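Local coordinates for protein chitinase (Thermococcus kodakarensis KOD1, PDB 5DHD) that hydrolyses chitin as a full-length enzyme, this fragment being a chitin-binding domain that probably holds it on the polymer, at residues 43-49 / 75-80; 33-39 / 58-64; 27-31 / 92-97. All blocks are in the same frame, centred on the assembly; numbering follows the deposited sequence.

Contact 1 (43-49 / 75-80); sequences SSVSSFW and FGFIAT
A classic beta bulge, in which Ser46 and Ser47 both face Ile78, marks the antiparallel pairing of edge strand 45-49 with strand 72-79 in the four-stranded sheet of this beta sandwich. Ser46 N donates to Ile78 O at 2.8 Å. The bond from Ser47 N to Ile78 O is weak, at 3.4 Å; beyond the bulge Ile78 N returns a bond to Ser47 O at 2.8 Å. The extra residue moves the register by one, yet Ser47, Trp49 and Ile78 still share one face. There the Trp49 indole lies flat over Gly76: its CG sits between backbone N and carbonyl carbon (chi1 51°), which brings the ring back across the strand, with Gly76 O 3.5 Å above the ring plane and over its centre. A CB on Gly76 would run into Trp49 CZ2. Ile78 CG1 meets the ring edge 4.0 Å from Trp49 CH2, and Trp49 NE1 donates to a water at 3.0 Å. Replacing Trp49 by an alanine would probably strip the Gly76 peptide of its aromatic lid and leave Ile78 CG1 without this neighbour. At the far end Ser43 OG, also bonded to Ser84, reaches a lone pair of Thr80 O at 2.8 Å, while Ser44 N donates to Thr80 OG1 at 3.1 Å. Serine and threonine hydroxyls thus add to the backbone bond from Thr80 N to Ser44 O.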
loop_
_atom_site.group_PDB
_atom_site.type_symbol
_atom_site.label_atom_id
_atom_site.label_comp_id
_atom_site.label_asym_id
_atom_site.label_seq_id
_atom_site.Cartn_x
_atom_site.Cartn_y
_atom_site.Cartn_z
ATOM N N SER A 43 2.143 15.495 4.628
ATOM C CA SER A 43 0.987 14.724 4.191
ATOM C C SER A 43 0.697 13.595 5.172
ATOM O O SER A 43 1.580 13.143 5.897
ATOM C CB SER A 43 1.208 14.133 2.782
ATOM O OG SER A 43 0.102 13.334 2.344
ATOM N N SER A 44 -0.553 13.151 5.194
ATOM C CA SER A 44 -0.946 12.057 6.064
ATOM C C SER A 44 -2.090 11.296 5.414
ATOM O O SER A 44 -2.761 11.808 4.517
ATOM C CB SER A 44 -1.399 12.551 7.453
ATOM O OG SER A 44 -2.541 13.372 7.377
ATOM N N VAL A 45 -2.291 10.060 5.850
ATOM C CA VAL A 45 -3.376 9.250 5.322
ATOM C C VAL A 45 -4.635 9.653 6.070
ATOM O O VAL A 45 -4.680 9.596 7.304
ATOM C CB VAL A 45 -3.079 7.745 5.514
ATOM C CG1 VAL A 45 -4.323 6.913 5.234
ATOM C CG2 VAL A 45 -1.971 7.343 4.582
ATOM N N SER A 46 -5.652 10.077 5.330
ATOM C CA SER A 46 -6.907 10.501 5.940
ATOM C C SER A 46 -7.990 9.430 5.890
ATOM O O SER A 46 -8.962 9.488 6.647
ATOM C CB SER A 46 -7.402 11.792 5.291
ATOM O OG SER A 46 -7.499 11.655 3.895
ATOM N N SER A 47 -7.830 8.456 5.000
ATOM C CA SER A 47 -8.809 7.384 4.881
ATOM C C SER A 47 -8.162 6.105 4.356
ATOM O O SER A 47 -7.193 6.155 3.602
ATOM C CB SER A 47 -9.929 7.791 3.909
ATOM O OG SER A 47 -10.949 6.808 3.829
ATOM N N PHE A 48 -8.678 4.960 4.786
ATOM C CA PHE A 48 -8.178 3.678 4.300
ATOM C C PHE A 48 -9.231 2.603 4.505
ATOM O O PHE A 48 -10.140 2.754 5.331
ATOM C CB PHE A 48 -6.842 3.270 4.961
ATOM C CG PHE A 48 -6.944 2.988 6.439
ATOM C CD1 PHE A 48 -6.887 4.021 7.356
ATOM C CD2 PHE A 48 -7.103 1.682 6.901
ATOM C CE1 PHE A 48 -6.991 3.751 8.739
ATOM C CE2 PHE A 48 -7.206 1.400 8.276
ATOM C CZ PHE A 48 -7.149 2.435 9.181
ATOM N N TRP A 49 -9.116 1.528 3.736
ATOM C CA TRP A 49 -10.078 0.441 3.811
ATOM C C TRP A 49 -9.467 -0.882 3.376
ATOM O O TRP A 49 -8.501 -0.908 2.611
ATOM C CB TRP A 49 -11.307 0.763 2.926
ATOM C CG TRP A 49 -10.953 1.164 1.497
ATOM C CD1 TRP A 49 -10.809 0.333 0.412
ATOM C CD2 TRP A 49 -10.639 2.484 1.033
ATOM N NE1 TRP A 49 -10.420 1.061 -0.696
ATOM C CE2 TRP A 49 -10.303 2.380 -0.341
ATOM C CE3 TRP A 49 -10.606 3.751 1.646
ATOM C CZ2 TRP A 49 -9.931 3.494 -1.111
ATOM C CZ3 TRP A 49 -10.228 4.867 0.870
ATOM C CH2 TRP A 49 -9.897 4.722 -0.487
ATOM N N PHE A 75 -6.961 -3.100 -1.667
ATOM C CA PHE A 75 -7.226 -2.174 -0.574
ATOM C C PHE A 75 -6.935 -0.780 -1.085
ATOM O O PHE A 75 -6.515 -0.609 -2.230
ATOM C CB PHE A 75 -6.382 -2.487 0.691
ATOM C CG PHE A 75 -4.909 -2.168 0.575
ATOM C CD1 PHE A 75 -4.037 -3.058 -0.066
ATOM C CD2 PHE A 75 -4.385 -0.983 1.108
ATOM C CE1 PHE A 75 -2.682 -2.770 -0.164
ATOM C CE2 PHE A 75 -3.027 -0.703 1.001
ATOM C CZ PHE A 75 -2.179 -1.607 0.362
ATOM N N GLY A 76 -7.187 0.230 -0.267
ATOM C CA GLY A 76 -6.912 1.571 -0.736
ATOM C C GLY A 76 -6.806 2.561 0.391
ATOM O O GLY A 76 -7.137 2.260 1.543
ATOM N N PHE A 77 -6.331 3.753 0.057
ATOM C CA PHE A 77 -6.210 4.805 1.045
ATOM C C PHE A 77 -6.209 6.153 0.352
ATOM O O PHE A 77 -6.016 6.247 -0.864
ATOM C CB PHE A 77 -4.923 4.670 1.889
ATOM C CG PHE A 77 -3.648 4.699 1.091
ATOM C CD1 PHE A 77 -3.121 3.537 0.543
ATOM C CD2 PHE A 77 -2.960 5.898 0.924
ATOM C CE1 PHE A 77 -1.908 3.570 -0.173
ATOM C CE2 PHE A 77 -1.744 5.941 0.218
ATOM C CZ PHE A 77 -1.223 4.781 -0.330
ATOM N N ILE A 78 -6.457 7.194 1.132
ATOM C CA ILE A 78 -6.444 8.550 0.614
ATOM C C ILE A 78 -5.426 9.314 1.439
ATOM O O ILE A 78 -5.432 9.237 2.670
ATOM C CB ILE A 78 -7.818 9.245 0.738
ATOM C CG1 ILE A 78 -8.835 8.535 -0.166
ATOM C CG2 ILE A 78 -7.678 10.747 0.358
ATOM C CD1 ILE A 78 -10.293 8.944 0.080
ATOM N N ALA A 79 -4.527 10.018 0.759
ATOM C CA ALA A 79 -3.509 10.818 1.428
ATOM C C ALA A 79 -3.820 12.282 1.135
ATOM O O ALA A 79 -4.337 12.615 0.067
ATOM C CB ALA A 79 -2.103 10.459 0.936
ATOM N N THR A 80 -3.514 13.160 2.080
ATOM C CA THR A 80 -3.789 14.575 1.888
ATOM C C THR A 80 -2.830 15.183 0.878
ATOM O O THR A 80 -1.659 14.811 0.810
ATOM C CB THR A 80 -3.677 15.337 3.215
ATOM O OG1 THR A 80 -2.349 15.221 3.731
ATOM C CG2 THR A 80 -4.686 14.768 4.219
HETATM O O HOH W 1 -1.790 16.295 6.308
HETATM O O HOH W 2 -9.326 0.238 -3.381
#

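Contact 2 (33-39 / 58-64); sequences WVVKVKL and GYVVFTP. With PE3 (3,6,9,12,15,18,21,24,27,30,33,36,39-tridecaoxahentetracontane-1,41-diol), chain E; SO4 (sulfate ion), chain B.
Pro64 lies over one face of the Trp33 indole, its CD 3.7 Å from the centroid of the six-membered ring and 15° off the normal, a well-formed CH-pi contact. The carbonyl carbon of Thr63 sits over the same face nearer the rim. Trp33 CG stands between its own backbone N and carbonyl carbon (chi1 51°), and this turn swings the indole across to the partner strand, where NE1 donates to Asn68 O.

Farther along, Val34 CG1 meets Val61 CG1 at 3.7 Å on one face of the sheet. On the other, Val37 CG2 touches the edge of the Phe62 ring, 3.9 Å from CE2, and Leu39 CD1 rests on Val60 CG2. Lys38 slants across Tyr59, with CB 3.7 Å from Tyr59 CE2 and CD over one ring face, toward the rim; its chain then bends back, and NZ donates to Leu39 O while forming a salt bridge with Glu86. Lys36 instead extends away from the sheet into a bound polyether, much as a cation enters a crown ether: four oxygens lie within hydrogen-bonding distance of NZ and share its three N-H, Lys36 NZ to PE3 O16 being 2.9 Å.

Four backbone bonds set the register of the two strands. Val35 and Phe62 exchange two nearly straight ones, Phe62 N to Val35 O measuring 2.8 Å, and Val37 and Val60 exchange two more. Past them a water joins Leu39 N to Gly58 O, and Gly58 N binds a sulfate oxygen.

Strand 34-39 is central in the five-stranded sheet, flanked by 59-64 and 85-92, with 51-56 bordering 59-64. Val35, Val37, Leu39 and Phe62 face strand 72-79 of the opposing sheet.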
loop_
_atom_site.group_PDB
_atom_site.type_symbol
_atom_site.label_atom_id
_atom_site.label_comp_id
_atom_site.label_asym_id
_atom_site.label_seq_id
_atom_site.Cartn_x
_atom_site.Cartn_y
_atom_site.Cartn_z
ATOM N N TRP A 33 1.196 -10.067 3.989
ATOM C CA TRP A 33 1.917 -9.022 3.282
ATOM C C TRP A 33 2.046 -7.736 4.075
ATOM O O TRP A 33 1.285 -7.477 5.012
ATOM C CB TRP A 33 1.245 -8.749 1.929
ATOM C CG TRP A 33 -0.252 -8.498 1.970
ATOM C CD1 TRP A 33 -1.237 -9.394 1.685
ATOM C CD2 TRP A 33 -0.901 -7.241 2.220
ATOM N NE1 TRP A 33 -2.471 -8.768 1.727
ATOM C CE2 TRP A 33 -2.285 -7.449 2.057
ATOM C CE3 TRP A 33 -0.440 -5.956 2.559
ATOM C CZ2 TRP A 33 -3.229 -6.417 2.225
ATOM C CZ3 TRP A 33 -1.373 -4.926 2.724
ATOM C CH2 TRP A 33 -2.749 -5.166 2.558
ATOM N N VAL A 34 3.036 -6.937 3.692
ATOM C CA VAL A 34 3.294 -5.662 4.333
ATOM C C VAL A 34 3.566 -4.637 3.245
ATOM O O VAL A 34 4.495 -4.793 2.458
ATOM C CB VAL A 34 4.545 -5.741 5.249
ATOM C CG1 VAL A 34 4.844 -4.378 5.864
ATOM C CG2 VAL A 34 4.304 -6.762 6.354
ATOM N N VAL A 35 2.737 -3.601 3.186
ATOM C CA VAL A 35 2.935 -2.549 2.201
ATOM C C VAL A 35 3.376 -1.293 2.943
ATOM O O VAL A 35 2.657 -0.784 3.802
ATOM C CB VAL A 35 1.665 -2.282 1.395
ATOM C CG1 VAL A 35 1.808 -1.005 0.568
ATOM C CG2 VAL A 35 1.414 -3.456 0.464
ATOM N N LYS A 36 4.572 -0.811 2.619
ATOM C CA LYS A 36 5.126 0.379 3.250
ATOM C C LYS A 36 5.036 1.556 2.301
ATOM O O LYS A 36 5.528 1.494 1.171
ATOM C CB LYS A 36 6.585 0.159 3.656
ATOM C CG LYS A 36 6.781 -0.919 4.698
ATOM C CD LYS A 36 8.193 -0.809 5.238
ATOM C CE LYS A 36 8.345 -1.621 6.482
ATOM N NZ LYS A 36 9.731 -1.578 7.009
ATOM N N VAL A 37 4.431 2.634 2.781
ATOM C CA VAL A 37 4.226 3.830 1.979
ATOM C C VAL A 37 4.968 5.034 2.543
ATOM O O VAL A 37 4.895 5.314 3.740
ATOM C CB VAL A 37 2.723 4.155 1.921
ATOM C CG1 VAL A 37 2.483 5.411 1.094
ATOM C CG2 VAL A 37 1.948 2.954 1.370
ATOM N N LYS A 38 5.683 5.736 1.670
ATOM C CA LYS A 38 6.419 6.935 2.052
ATOM C C LYS A 38 5.667 8.141 1.504
ATOM O O LYS A 38 5.420 8.229 0.300
ATOM C CB LYS A 38 7.833 6.919 1.464
ATOM C CG LYS A 38 8.655 8.197 1.744
ATOM C CD LYS A 38 9.004 8.333 3.219
ATOM C CE LYS A 38 9.909 9.544 3.475
ATOM N NZ LYS A 38 9.291 10.837 3.029
ATOM N N LEU A 39 5.298 9.061 2.385
ATOM C CA LEU A 39 4.574 10.262 1.983
ATOM C C LEU A 39 5.475 11.487 2.044
ATOM O O LEU A 39 6.449 11.510 2.794
ATOM C CB LEU A 39 3.407 10.526 2.941
ATOM C CG LEU A 39 2.353 9.440 3.138
ATOM C CD1 LEU A 39 1.302 9.924 4.129
ATOM C CD2 LEU A 39 1.720 9.102 1.798
ATOM N N GLY A 58 8.379 6.572 10.112
ATOM C CA GLY A 58 8.332 7.508 9.001
ATOM C C GLY A 58 7.578 6.976 7.794
ATOM O O GLY A 58 7.489 7.646 6.766
ATOM N N TYR A 59 7.048 5.765 7.915
ATOM C CA TYR A 59 6.286 5.154 6.831
ATOM C C TYR A 59 4.880 4.818 7.291
ATOM O O TYR A 59 4.616 4.715 8.484
ATOM C CB TYR A 59 6.953 3.846 6.364
ATOM C CG TYR A 59 8.220 4.034 5.568
ATOM C CD1 TYR A 59 9.410 4.416 6.182
ATOM C CD2 TYR A 59 8.207 3.903 4.184
ATOM C CE1 TYR A 59 10.558 4.672 5.421
ATOM C CE2 TYR A 59 9.339 4.151 3.419
ATOM C CZ TYR A 59 10.508 4.537 4.043
ATOM O OH TYR A 59 11.625 4.785 3.276
ATOM N N VAL A 60 3.969 4.674 6.337
ATOM C CA VAL A 60 2.610 4.273 6.656
ATOM C C VAL A 60 2.633 2.800 6.269
ATOM O O VAL A 60 2.933 2.456 5.123
ATOM C CB VAL A 60 1.548 5.067 5.848
ATOM C CG1 VAL A 60 0.147 4.579 6.236
ATOM C CG2 VAL A 60 1.669 6.560 6.167
ATOM N N VAL A 61 2.340 1.936 7.233
ATOM C CA VAL A 61 2.383 0.499 7.012
ATOM C C VAL A 61 1.005 -0.138 6.964
ATOM O O VAL A 61 0.225 -0.045 7.918
ATOM C CB VAL A 61 3.244 -0.184 8.116
ATOM C CG1 VAL A 61 3.355 -1.668 7.853
ATOM C CG2 VAL A 61 4.651 0.447 8.161
ATOM N N PHE A 62 0.712 -0.789 5.844
ATOM C CA PHE A 62 -0.567 -1.454 5.663
ATOM C C PHE A 62 -0.379 -2.961 5.708
ATOM O O PHE A 62 0.576 -3.501 5.141
ATOM C CB PHE A 62 -1.210 -1.069 4.321
ATOM C CG PHE A 62 -1.663 0.359 4.261
ATOM C CD1 PHE A 62 -2.830 0.767 4.887
ATOM C CD2 PHE A 62 -0.906 1.299 3.564
ATOM C CE1 PHE A 62 -3.246 2.099 4.816
ATOM C CE2 PHE A 62 -1.322 2.641 3.491
ATOM C CZ PHE A 62 -2.483 3.030 4.112
ATOM N N THR A 63 -1.297 -3.628 6.397
ATOM C CA THR A 63 -1.279 -5.076 6.514
ATOM C C THR A 63 -2.698 -5.580 6.264
ATOM O O THR A 63 -3.671 -4.838 6.429
ATOM C CB THR A 63 -0.745 -5.533 7.900
ATOM O OG1 THR A 63 -1.431 -4.827 8.943
ATOM C CG2 THR A 63 0.753 -5.250 8.005
ATOM N N PRO A 64 -2.837 -6.855 5.890
ATOM C CA PRO A 64 -4.169 -7.394 5.614
ATOM C C PRO A 64 -5.112 -7.627 6.771
ATOM O O PRO A 64 -4.691 -7.939 7.886
ATOM C CB PRO A 64 -3.879 -8.723 4.901
ATOM C CG PRO A 64 -2.568 -9.165 5.530
ATOM C CD PRO A 64 -1.775 -7.865 5.672
HETATM C C18 PE3 E . 12.177 -0.598 4.704
HETATM C C17 PE3 E . 12.664 -2.029 4.886
HETATM O O16 PE3 E . 11.504 -2.824 5.067
HETATM C C15 PE3 E . 11.802 -4.195 5.245
HETATM C C14 PE3 E . 10.477 -4.904 5.445
HETATM O O13 PE3 E . 10.020 -4.521 6.731
HETATM C C12 PE3 E . 8.760 -5.127 6.941
HETATM C C11 PE3 E . 8.269 -4.738 8.331
HETATM O O10 PE3 E . 8.281 -3.335 8.534
HETATM C C9 PE3 E . 7.777 -3.158 9.855
HETATM C C8 PE3 E . 7.706 -1.698 10.285
HETATM O O7 PE3 E . 8.810 -0.970 9.768
HETATM C C6 PE3 E . 8.617 0.370 10.203
HETATM C C5 PE3 E . 9.746 1.297 9.745
HETATM O O4 PE3 E . 10.129 0.992 8.412
HETATM S S SO4 B . 6.195 8.774 11.871
HETATM O O1 SO4 B . 5.796 9.006 13.266
HETATM O O2 SO4 B . 7.540 9.321 11.642
HETATM O O3 SO4 B . 5.236 9.444 10.971
HETATM O O4 SO4 B . 6.188 7.332 11.597
HETATM O O HOH W 3 5.478 8.570 5.177
#

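Contact 3 (27-31 / 92-97); sequences LGGTY and VDGQLW
Tyr31 and Trp97 form an edge-to-face aromatic pair that joins the loop after strand 19-26 to the type I' hairpin linking strands 85-92 and 95-99. The Trp97 six-membered ring turns its edge to the Tyr31 face, centroids 5.2 Å apart and planes at 67°, with CH2 at 3.8 Å from Tyr31 CZ. This is the tightly packed side. Val92 CG1 presses close on the same tyrosine, 3.3 Å from Tyr31 CD1, in an approach roughly at right angles. Tyr31 CG lies anti to the carbonyl carbon (chi1 -64°), which sends the phenol in toward the hairpin. Leu27 meets the rim of the Trp97 ring: its backbone O sits in the ring plane at 3.6 Å from Trp97 CZ3, and its CD2 meets the same CZ3 at 4.0 Å. Behind the indole, Val92 CB covers part of one Trp97 face, so valine touches both aromatic residues. No hydrogen bond crosses between the segments, and the contact rests on shape and ring geometry.

The opposite character is found at the loop apex and the turn. The run from Gly28 to Thr30 and the exposed tip of the turn do not touch each other. Two backbone bonds between Val92 and Gln95 close the turn. At this looser margin, Asp93 OD2 lies at the edge of the Tyr31 ring, near its plane, 3.8 Å from Tyr31 CD1.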
loop_
_atom_site.group_PDB
_atom_site.type_symbol
_atom_site.label_atom_id
_atom_site.label_comp_id
_atom_site.label_asym_id
_atom_site.label_seq_id
_atom_site.Cartn_x
_atom_site.Cartn_y
_atom_site.Cartn_z
ATOM N N LEU A 27 -0.511 -11.820 -5.451
ATOM C CA LEU A 27 0.446 -12.667 -4.750
ATOM C C LEU A 27 0.505 -14.139 -5.125
ATOM O O LEU A 27 1.516 -14.794 -4.871
ATOM C CB LEU A 27 0.186 -12.529 -3.247
ATOM C CG LEU A 27 0.016 -11.078 -2.770
ATOM C CD1 LEU A 27 -0.298 -11.096 -1.268
ATOM C CD2 LEU A 27 1.285 -10.240 -3.057
ATOM N N GLY A 28 -0.569 -14.660 -5.710
ATOM C CA GLY A 28 -0.588 -16.063 -6.092
ATOM C C GLY A 28 -0.863 -17.000 -4.927
ATOM O O GLY A 28 -0.873 -18.221 -5.093
ATOM N N GLY A 29 -1.080 -16.425 -3.747
ATOM C CA GLY A 29 -1.358 -17.214 -2.559
ATOM C C GLY A 29 -1.678 -16.293 -1.399
ATOM O O GLY A 29 -1.679 -15.073 -1.568
ATOM N N THR A 30 -1.947 -16.859 -0.224
ATOM C CA THR A 30 -2.265 -16.053 0.951
ATOM C C THR A 30 -1.013 -15.796 1.786
ATOM O O THR A 30 -0.303 -16.729 2.180
ATOM C CB THR A 30 -3.341 -16.718 1.824
ATOM O OG1 THR A 30 -2.925 -18.065 2.130
ATOM C CG2 THR A 30 -4.683 -16.761 1.092
ATOM N N TYR A 31 -0.750 -14.520 2.055
ATOM C CA TYR A 31 0.429 -14.112 2.808
ATOM C C TYR A 31 0.130 -12.980 3.772
ATOM O O TYR A 31 -0.850 -12.251 3.616
ATOM C CB TYR A 31 1.498 -13.574 1.846
ATOM C CG TYR A 31 2.043 -14.570 0.863
ATOM C CD1 TYR A 31 3.161 -15.344 1.185
ATOM C CD2 TYR A 31 1.452 -14.748 -0.392
ATOM C CE1 TYR A 31 3.679 -16.268 0.288
ATOM C CE2 TYR A 31 1.967 -15.679 -1.303
ATOM C CZ TYR A 31 3.087 -16.433 -0.943
ATOM O OH TYR A 31 3.610 -17.367 -1.823
ATOM N N VAL A 92 6.932 -9.326 1.436
ATOM C CA VAL A 92 6.297 -10.596 1.749
ATOM C C VAL A 92 7.373 -11.477 2.369
ATOM O O VAL A 92 8.411 -11.737 1.754
ATOM C CB VAL A 92 5.711 -11.274 0.503
ATOM C CG1 VAL A 92 5.169 -12.680 0.881
ATOM C CG2 VAL A 92 4.575 -10.400 -0.078
ATOM N N ASP A 93 7.120 -11.908 3.600
ATOM C CA ASP A 93 8.050 -12.747 4.341
ATOM C C ASP A 93 9.449 -12.138 4.410
ATOM O O ASP A 93 10.454 -12.843 4.304
ATOM C CB ASP A 93 8.069 -14.161 3.747
ATOM C CG ASP A 93 6.712 -14.862 3.881
ATOM O OD1 ASP A 93 5.961 -14.513 4.815
ATOM O OD2 ASP A 93 6.388 -15.754 3.068
ATOM N N GLY A 94 9.499 -10.819 4.581
ATOM C CA GLY A 94 10.766 -10.119 4.694
ATOM C C GLY A 94 11.486 -9.759 3.407
ATOM O O GLY A 94 12.520 -9.091 3.451
ATOM N N GLN A 95 10.959 -10.192 2.266
ATOM C CA GLN A 95 11.591 -9.892 0.984
ATOM C C GLN A 95 10.814 -8.829 0.221
ATOM O O GLN A 95 9.583 -8.782 0.289
ATOM C CB GLN A 95 11.654 -11.141 0.117
ATOM C CG GLN A 95 12.460 -12.283 0.705
ATOM C CD GLN A 95 12.630 -13.415 -0.289
ATOM O OE1 GLN A 95 11.898 -14.407 -0.264
ATOM N NE2 GLN A 95 13.594 -13.261 -1.188
ATOM N N LEU A 96 11.536 -7.991 -0.514
ATOM C CA LEU A 96 10.905 -6.947 -1.312
ATOM C C LEU A 96 10.418 -7.571 -2.615
ATOM O O LEU A 96 11.209 -7.854 -3.518
ATOM C CB LEU A 96 11.894 -5.808 -1.600
ATOM C CG LEU A 96 11.297 -4.654 -2.431
ATOM C CD1 LEU A 96 10.150 -3.991 -1.689
ATOM C CD2 LEU A 96 12.386 -3.619 -2.711
ATOM N N TRP A 97 9.112 -7.794 -2.707
ATOM C CA TRP A 97 8.519 -8.397 -3.894
ATOM C C TRP A 97 8.344 -7.441 -5.068
ATOM O O TRP A 97 8.553 -7.823 -6.221
ATOM C CB TRP A 97 7.160 -9.023 -3.555
ATOM C CG TRP A 97 7.240 -10.426 -3.031
ATOM C CD1 TRP A 97 8.267 -10.975 -2.301
ATOM C CD2 TRP A 97 6.260 -11.447 -3.191
ATOM N NE1 TRP A 97 7.978 -12.293 -2.010
ATOM C CE2 TRP A 97 6.754 -12.608 -2.542
ATOM C CE3 TRP A 97 5.012 -11.499 -3.820
ATOM C CZ2 TRP A 97 6.033 -13.810 -2.511
ATOM C CZ3 TRP A 97 4.296 -12.694 -3.791
ATOM C CH2 TRP A 97 4.813 -13.833 -3.140
#

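In the fold
The segments follow one another as 27-31, 33-39, 43-49, 58-64, 75-80 and 92-97, so contacts 1 and 2 interleave while contact 3 embraces both. Contact 1 belongs to the four-stranded sheet and contact 2 to the five-stranded one; their centres lie about 11 Å apart, and Phe75 and Phe77 meet Trp33 and Phe62 between the sheets. Contact 3 closes one end of the sandwich, its centre about 14 Å from that of contact 2, which it touches through Leu27 against Trp33, and about 22 Å from that of contact 1. With no helix in the chain, the aromatic residues between the sheets and the interleaved chain path join the two sheets into a compact module, consistent with a carbohydrate-binding domain.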